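PDB 5NTD: leucyl aminopeptidase from Trypanosoma brucei brucei, which cleaves amino-terminal residues, leucine among them, from peptides as an M17-family metallo-aminopeptidase with two metal ions in its active site. Local coordinates for the BES site and the interface of chains A and B. Coordinates in Å, arbitrary orientation; residue numbers count along the deposited sequence, not the author numbering. Chains: chain A/B, leucyl aminopeptidase.

Contact 1: the BES site. Residues chain A 289, 294, 301, 309, 312, 369, 371-373, 401-404, 463, 467, 497-498. With BES (2-(3-amino-2-hydroxy-4-phenyl-butyrylamino)-4-methyl-pentanoic acid), chain E; MN (manganese (II) ion), chain C; MN (manganese (II) ion), chain D.
This is the two-metal active site of an M17 leucyl aminopeptidase, with the inhibitor bestatin (BES) lying across both manganese ions. MN (chain C) and MN (chain D) stand 3.2 Å apart. Metal bonds join them through A:Asp294 OD2, through the A:Glu373 carboxylate, which gives OE1 to MN (chain D) and OE2 to MN (chain C), and through the BES hydroxyl O2, placed where a bridging water or hydroxide would be expected during catalysis. MN (chain D) also takes the BES amine N2, A:Asp312 OD2 and A:Lys289 NZ, the last at 2.0 Å on a fully extended chain, a bond that implies a neutral amine, though protonation is not seen. MN (chain C) adds the BES amide oxygen O3 and both OD1 and the backbone O of A:Asp371, so each ion is near octahedral.

Hydrogen bonds finish the polar grip. A:Lys301, its chain bent at the last torsion (chi4 -67°), brings NZ to 2.8 Å from BES O3, where its charge may polarise the amide carbonyl; A:Asp371 OD2 holds that NZ through its syn lone pair at 2.7 Å. A:Asp312 OD1 meets BES N2 at 2.7 Å and receives A:Thr401 OG1 from above the carboxylate plane. The BES carboxylate O4 accepts a nearly straight bond from A:Gly404 N (3.0 Å, 175° at H).

Apolar contacts line the two ends. A:Met309 CE sits over the BES phenyl face, 3.7 Å from its centroid. The leucyl methyl BES C16 touches A:Leu463 CD1 at 3.6 Å.

Contact 2: the interface of chains A and B. Residues chain A 419-422, 425, 444; chain B 113-114.
B:Arg113 reaches across the two-fold A/B interface of the deposited hexamer and presents its guanidinium tip to a turn of chain A, between the end of strand 415-419 and the start of helix 422-435. Its CG takes the crowded position between backbone N and carbonyl carbon (chi1 67°), and the chain then runs extended to NE, so the flat group arrives end-on. Both terminal nitrogens point at one backbone oxygen, A:Val419 O, which lies 2.9 Å from B:Arg113 NH1 and 3.0 Å from B:Arg113 NH2. That oxygen lies in the guanidinium plane; NH2 is in the carbonyl plane, while NH1 stands above it.

A:Glu425 comes in obliquely from helix 422-435 on an extended chain, CG anti to the backbone N. A:Glu425 OE1 forms a salt bridge with B:Arg113 NH1 at 2.8 Å, lying in the guanidinium plane but met from well above its own carboxylate plane, the two planes being 58° apart. NH1 is thus shared between a carbonyl and a carboxylate.

The A:Tyr444 ring is turned only 20° from the guanidinium plane. B:Arg113 NH2 lies over the rim of the ring face, 3.5 Å from A:Tyr444 CD2; no stack is formed. The same face carries A:Val419 O and A:Asn420 CA, both toward the rim, so the ring may help hold the gripped carbonyl in place. B:Asn114 OD1 as modelled clashes with A:Tyr444 O at 2.9 Å, suggesting a flipped amide: ND2 in that place could donate to A:Tyr444 O.

Contact 1: the BES site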
loop_
_atom_site.group_PDB
_atom_site.type_symbol
_atom_site.label_atom_id
_atom_site.label_comp_id
_atom_site.label_asym_id
_atom_site.label_seq_id
_atom_site.Cartn_x
_atom_site.Cartn_y
_atom_site.Cartn_z
ATOM N N LYS A 289 25.128 -11.214 -15.702
ATOM C CA LYS A 289 24.266 -11.440 -14.515
ATOM C C LYS A 289 23.430 -12.646 -14.807
ATOM O O LYS A 289 22.595 -12.631 -15.679
ATOM C CB LYS A 289 23.372 -10.245 -14.166
ATOM C CG LYS A 289 22.413 -10.486 -12.989
ATOM C CD LYS A 289 21.384 -9.351 -12.779
ATOM C CE LYS A 289 20.371 -9.650 -11.670
ATOM N NZ LYS A 289 19.286 -8.648 -11.344
ATOM N N ASP A 294 15.175 -14.458 -9.407
ATOM C CA ASP A 294 15.320 -13.353 -8.459
ATOM C C ASP A 294 14.010 -13.272 -7.667
ATOM O O ASP A 294 13.089 -12.568 -8.051
ATOM C CB ASP A 294 15.634 -12.005 -9.187
ATOM C CG ASP A 294 16.101 -10.866 -8.229
ATOM O OD1 ASP A 294 16.148 -11.178 -7.021
ATOM O OD2 ASP A 294 16.454 -9.673 -8.691
ATOM N N LYS A 301 10.174 -9.915 -3.202
ATOM C CA LYS A 301 9.333 -9.261 -4.199
ATOM C C LYS A 301 7.877 -9.659 -4.040
ATOM O O LYS A 301 7.584 -10.827 -3.770
ATOM C CB LYS A 301 9.735 -9.610 -5.628
ATOM C CG LYS A 301 11.107 -9.160 -5.997
ATOM C CD LYS A 301 11.379 -9.514 -7.446
ATOM C CE LYS A 301 12.787 -9.143 -7.818
ATOM N NZ LYS A 301 12.958 -7.678 -7.806
ATOM N N MET A 309 10.933 -13.048 -13.379
ATOM C CA MET A 309 12.323 -13.003 -12.871
ATOM C C MET A 309 13.163 -14.232 -13.297
ATOM O O MET A 309 14.335 -14.308 -13.028
ATOM C CB MET A 309 12.392 -12.743 -11.362
ATOM C CG MET A 309 11.926 -11.349 -10.978
ATOM S SD MET A 309 12.996 -10.061 -11.686
ATOM C CE MET A 309 11.806 -8.878 -12.277
ATOM N N ASP A 312 15.939 -13.073 -15.353
ATOM C CA ASP A 312 17.012 -12.344 -14.635
ATOM C C ASP A 312 18.409 -12.881 -14.946
ATOM O O ASP A 312 19.407 -12.402 -14.440
ATOM C CB ASP A 312 16.770 -12.279 -13.115
ATOM C CG ASP A 312 17.241 -10.976 -12.510
ATOM O OD1 ASP A 312 17.255 -9.962 -13.261
ATOM O OD2 ASP A 312 17.548 -10.887 -11.278
ATOM N N ASN A 369 19.640 -3.859 1.015
ATOM C CA ASN A 369 18.518 -4.555 0.377
ATOM C C ASN A 369 19.022 -5.746 -0.441
ATOM O O ASN A 369 19.741 -5.583 -1.419
ATOM C CB ASN A 369 17.737 -3.582 -0.510
ATOM C CG ASN A 369 16.415 -4.132 -0.970
ATOM O OD1 ASN A 369 16.359 -5.202 -1.565
ATOM N ND2 ASN A 369 15.340 -3.399 -0.731
ATOM N N ASP A 371 17.481 -7.517 -2.527
ATOM C CA ASP A 371 16.938 -7.533 -3.891
ATOM C C ASP A 371 17.769 -6.752 -4.912
ATOM O O ASP A 371 17.509 -6.825 -6.156
ATOM C CB ASP A 371 15.520 -7.080 -3.919
ATOM C CG ASP A 371 14.792 -7.514 -5.184
ATOM O OD1 ASP A 371 15.330 -8.313 -6.018
ATOM O OD2 ASP A 371 13.677 -6.967 -5.341
ATOM N N ALA A 372 18.754 -6.038 -4.389
ATOM C CA ALA A 372 19.849 -5.434 -5.206
ATOM C C ALA A 372 21.077 -6.382 -5.258
ATOM O O ALA A 372 22.170 -6.052 -4.831
ATOM C CB ALA A 372 20.242 -4.053 -4.695
ATOM N N GLU A 373 20.810 -7.573 -5.749
ATOM C CA GLU A 373 21.749 -8.706 -5.733
ATOM C C GLU A 373 22.662 -8.697 -6.929
ATOM O O GLU A 373 23.779 -9.168 -6.889
ATOM C CB GLU A 373 20.977 -10.023 -5.693
ATOM C CG GLU A 373 20.409 -10.590 -7.017
ATOM C CD GLU A 373 19.255 -9.828 -7.675
ATOM O OE1 GLU A 373 19.074 -9.976 -8.946
ATOM O OE2 GLU A 373 18.482 -9.111 -6.947
ATOM N N THR A 401 20.317 -7.732 -16.409
ATOM C CA THR A 401 18.923 -7.282 -16.241
ATOM C C THR A 401 18.828 -6.620 -14.885
ATOM O O THR A 401 18.270 -7.157 -13.941
ATOM C CB THR A 401 17.941 -8.474 -16.341
ATOM O OG1 THR A 401 18.430 -9.536 -15.525
ATOM C CG2 THR A 401 17.846 -8.945 -17.787
ATOM N N LEU A 402 19.391 -5.439 -14.795
ATOM C CA LEU A 402 19.804 -4.923 -13.497
ATOM C C LEU A 402 18.801 -4.063 -12.722
ATOM O O LEU A 402 18.700 -4.199 -11.520
ATOM C CB LEU A 402 21.125 -4.202 -13.603
ATOM C CG LEU A 402 21.878 -4.071 -12.267
ATOM C CD1 LEU A 402 22.175 -5.439 -11.635
ATOM C CD2 LEU A 402 23.183 -3.336 -12.502
ATOM N N THR A 403 18.103 -3.160 -13.403
ATOM C CA THR A 403 17.238 -2.185 -12.707
ATOM C C THR A 403 15.918 -1.924 -13.402
ATOM O O THR A 403 15.830 -1.890 -14.618
ATOM C CB THR A 403 17.901 -0.800 -12.563
ATOM O OG1 THR A 403 18.055 -0.199 -13.855
ATOM C CG2 THR A 403 19.238 -0.880 -11.889
ATOM N N GLY A 404 14.896 -1.727 -12.594
ATOM C CA GLY A 404 13.608 -1.255 -13.084
ATOM C C GLY A 404 13.723 0.157 -13.633
ATOM O O GLY A 404 13.064 0.534 -14.565
ATOM N N LEU A 463 22.998 -0.131 -1.988
ATOM C CA LEU A 463 21.804 0.603 -2.427
ATOM C C LEU A 463 21.897 2.074 -2.118
ATOM O O LEU A 463 22.334 2.453 -1.065
ATOM C CB LEU A 463 20.552 0.040 -1.795
ATOM C CG LEU A 463 19.234 0.552 -2.373
ATOM C CD1 LEU A 463 18.994 -0.018 -3.743
ATOM C CD2 LEU A 463 18.055 0.201 -1.485
ATOM N N ARG A 467 16.925 7.046 -4.116
ATOM C CA ARG A 467 16.676 6.215 -5.307
ATOM C C ARG A 467 16.277 7.014 -6.549
ATOM O O ARG A 467 16.222 6.485 -7.670
ATOM C CB ARG A 467 15.659 5.141 -4.984
ATOM C CG ARG A 467 16.162 4.249 -3.841
ATOM C CD ARG A 467 16.484 2.842 -4.252
ATOM N NE ARG A 467 15.445 2.281 -5.129
ATOM C CZ ARG A 467 15.644 1.514 -6.205
ATOM N NH1 ARG A 467 16.871 1.190 -6.618
ATOM N NH2 ARG A 467 14.580 1.069 -6.881
ATOM N N ALA A 497 17.494 -4.865 -18.665
ATOM C CA ALA A 497 16.343 -5.385 -17.882
ATOM C C ALA A 497 15.100 -5.648 -18.760
ATOM O O ALA A 497 14.510 -6.700 -18.712
ATOM C CB ALA A 497 15.983 -4.443 -16.749
ATOM N N TYR A 498 14.739 -4.675 -19.563
ATOM C CA TYR A 498 13.523 -4.774 -20.415
ATOM C C TYR A 498 13.725 -5.279 -21.856
ATOM O O TYR A 498 12.877 -5.977 -22.367
ATOM C CB TYR A 498 12.750 -3.464 -20.389
ATOM C CG TYR A 498 12.098 -3.236 -19.070
ATOM C CD1 TYR A 498 12.782 -2.650 -18.025
ATOM C CD2 TYR A 498 10.771 -3.623 -18.852
ATOM C CE1 TYR A 498 12.176 -2.443 -16.801
ATOM C CE2 TYR A 498 10.159 -3.428 -17.622
ATOM C CZ TYR A 498 10.863 -2.845 -16.603
ATOM O OH TYR A 498 10.259 -2.643 -15.384
HETATM N N2 BES E . 16.530 -8.152 -11.397
HETATM C C1 BES E . 16.018 -6.891 -10.877
HETATM C C6 BES E . 15.880 -5.775 -11.938
HETATM C C7 BES E . 14.619 -5.822 -12.810
HETATM C C8 BES E . 14.566 -6.583 -13.975
HETATM C C12 BES E . 13.463 -5.083 -12.487
HETATM C C9 BES E . 13.402 -6.609 -14.803
HETATM C C11 BES E . 12.298 -5.109 -13.297
HETATM C C10 BES E . 12.251 -5.875 -14.464
HETATM C C2 BES E . 16.917 -6.511 -9.690
HETATM O O2 BES E . 17.564 -7.693 -9.082
HETATM C C3 BES E . 16.048 -5.879 -8.646
HETATM O O3 BES E . 15.568 -6.656 -7.803
HETATM N N1 BES E . 16.003 -4.545 -8.724
HETATM C C4 BES E . 15.334 -3.647 -7.822
HETATM C C13 BES E . 16.248 -3.203 -6.676
HETATM C C14 BES E . 15.564 -2.531 -5.470
HETATM C C15 BES E . 14.256 -3.137 -4.944
HETATM C C16 BES E . 16.550 -2.531 -4.322
HETATM C C5 BES E . 14.845 -2.468 -8.603
HETATM O O1 BES E . 13.883 -1.843 -8.149
HETATM O O4 BES E . 15.381 -2.169 -9.686
HETATM MN MN MN C . 16.763 -8.200 -7.363
HETATM MN MN MN D . 17.756 -9.261 -10.192
#

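Contact 2: the interface of chains A and B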
loop_
_atom_site.group_PDB
_atom_site.type_symbol
_atom_site.label_atom_id
_atom_site.label_comp_id
_atom_site.label_asym_id
_atom_site.label_seq_id
_atom_site.Cartn_x
_atom_site.Cartn_y
_atom_site.Cartn_z
ATOM N N VAL A 419 29.125 3.899 -19.282
ATOM C CA VAL A 419 30.429 3.660 -19.898
ATOM C C VAL A 419 31.448 4.695 -19.452
ATOM O O VAL A 419 31.200 5.899 -19.506
ATOM C CB VAL A 419 30.326 3.693 -21.434
ATOM C CG1 VAL A 419 31.560 3.083 -22.097
ATOM C CG2 VAL A 419 29.104 2.932 -21.894
ATOM N N ASN A 420 32.625 4.223 -19.066
ATOM C CA ASN A 420 33.680 5.139 -18.553
ATOM C C ASN A 420 34.463 5.928 -19.642
ATOM O O ASN A 420 35.218 6.785 -19.341
ATOM C CB ASN A 420 34.638 4.410 -17.649
ATOM C CG ASN A 420 35.504 3.421 -18.403
ATOM O OD1 ASN A 420 35.234 3.079 -19.549
ATOM N ND2 ASN A 420 36.552 2.971 -17.770
ATOM N N GLU A 421 34.257 5.604 -20.893
ATOM C CA GLU A 421 34.948 6.249 -22.024
ATOM C C GLU A 421 33.965 6.545 -23.146
ATOM O O GLU A 421 33.216 5.689 -23.535
ATOM C CB GLU A 421 36.052 5.357 -22.593
ATOM C CG GLU A 421 37.198 5.191 -21.626
ATOM C CD GLU A 421 38.356 4.397 -22.181
ATOM O OE1 GLU A 421 38.271 3.922 -23.356
ATOM O OE2 GLU A 421 39.340 4.196 -21.412
ATOM N N GLU A 422 34.032 7.751 -23.692
ATOM C CA GLU A 422 33.139 8.176 -24.780
ATOM C C GLU A 422 33.290 7.250 -26.014
ATOM O O GLU A 422 32.315 6.912 -26.661
ATOM C CB GLU A 422 33.378 9.660 -25.125
ATOM C CG GLU A 422 32.223 10.500 -25.739
ATOM C CD GLU A 422 31.920 10.184 -27.200
ATOM O OE1 GLU A 422 32.655 9.478 -27.889
ATOM O OE2 GLU A 422 30.923 10.666 -27.708
ATOM N N GLU A 425 31.675 3.868 -25.735
ATOM C CA GLU A 425 30.244 4.106 -25.695
ATOM C C GLU A 425 29.683 4.262 -27.118
ATOM O O GLU A 425 28.675 3.661 -27.505
ATOM C CB GLU A 425 29.898 5.324 -24.850
ATOM C CG GLU A 425 28.401 5.612 -24.728
ATOM C CD GLU A 425 28.137 6.841 -23.903
ATOM O OE1 GLU A 425 28.182 6.762 -22.674
ATOM O OE2 GLU A 425 27.881 7.912 -24.471
ATOM N N TYR A 444 26.867 9.142 -17.037
ATOM C CA TYR A 444 28.143 8.749 -16.432
ATOM C C TYR A 444 28.705 9.943 -15.649
ATOM O O TYR A 444 29.108 10.955 -16.220
ATOM C CB TYR A 444 29.164 8.291 -17.449
ATOM C CG TYR A 444 30.457 7.820 -16.804
ATOM C CD1 TYR A 444 30.564 6.538 -16.284
ATOM C CD2 TYR A 444 31.571 8.669 -16.692
ATOM C CE1 TYR A 444 31.718 6.101 -15.680
ATOM C CE2 TYR A 444 32.733 8.235 -16.091
ATOM C CZ TYR A 444 32.791 6.951 -15.575
ATOM O OH TYR A 444 33.950 6.488 -14.994
ATOM N N ARG B 113 32.958 13.627 -18.008
ATOM C CA ARG B 113 32.690 14.267 -19.308
ATOM C C ARG B 113 31.280 14.862 -19.411
ATOM O O ARG B 113 31.028 15.690 -20.272
ATOM C CB ARG B 113 32.860 13.305 -20.460
ATOM C CG ARG B 113 31.836 12.188 -20.495
ATOM C CD ARG B 113 32.242 11.141 -21.526
ATOM N NE ARG B 113 31.304 10.045 -21.741
ATOM C CZ ARG B 113 31.320 8.884 -21.085
ATOM N NH1 ARG B 113 30.410 7.953 -21.380
ATOM N NH2 ARG B 113 32.226 8.634 -20.134
ATOM N N ASN B 114 30.408 14.511 -18.472
ATOM C CA ASN B 114 29.071 15.135 -18.394
ATOM C C ASN B 114 28.934 16.241 -17.378
ATOM O O ASN B 114 27.833 16.731 -17.120
ATOM C CB ASN B 114 28.018 14.079 -18.146
ATOM C CG ASN B 114 28.075 12.988 -19.192
ATOM O OD1 ASN B 114 28.379 11.823 -18.895
ATOM N ND2 ASN B 114 27.850 13.367 -20.416
#

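The centres of the C-alpha atoms of contact 1 and contact 2 lie about 23 Å apart, and the contacts have no residue in common. Both draw on the catalytic domain of chain A, whereas the partner segment in contact 2 comes from the N-terminal domain of chain B. A short path joins them in sequence: helix 404-410, which begins at the inhibitor carboxylate in contact 1, is followed by strand 415-419, whose end is gripped in contact 2. Subunit pairing could thus steady the scaffold behind the active site, although the structure alone does not show coupling. Both contacts recur in the deposited hexamer.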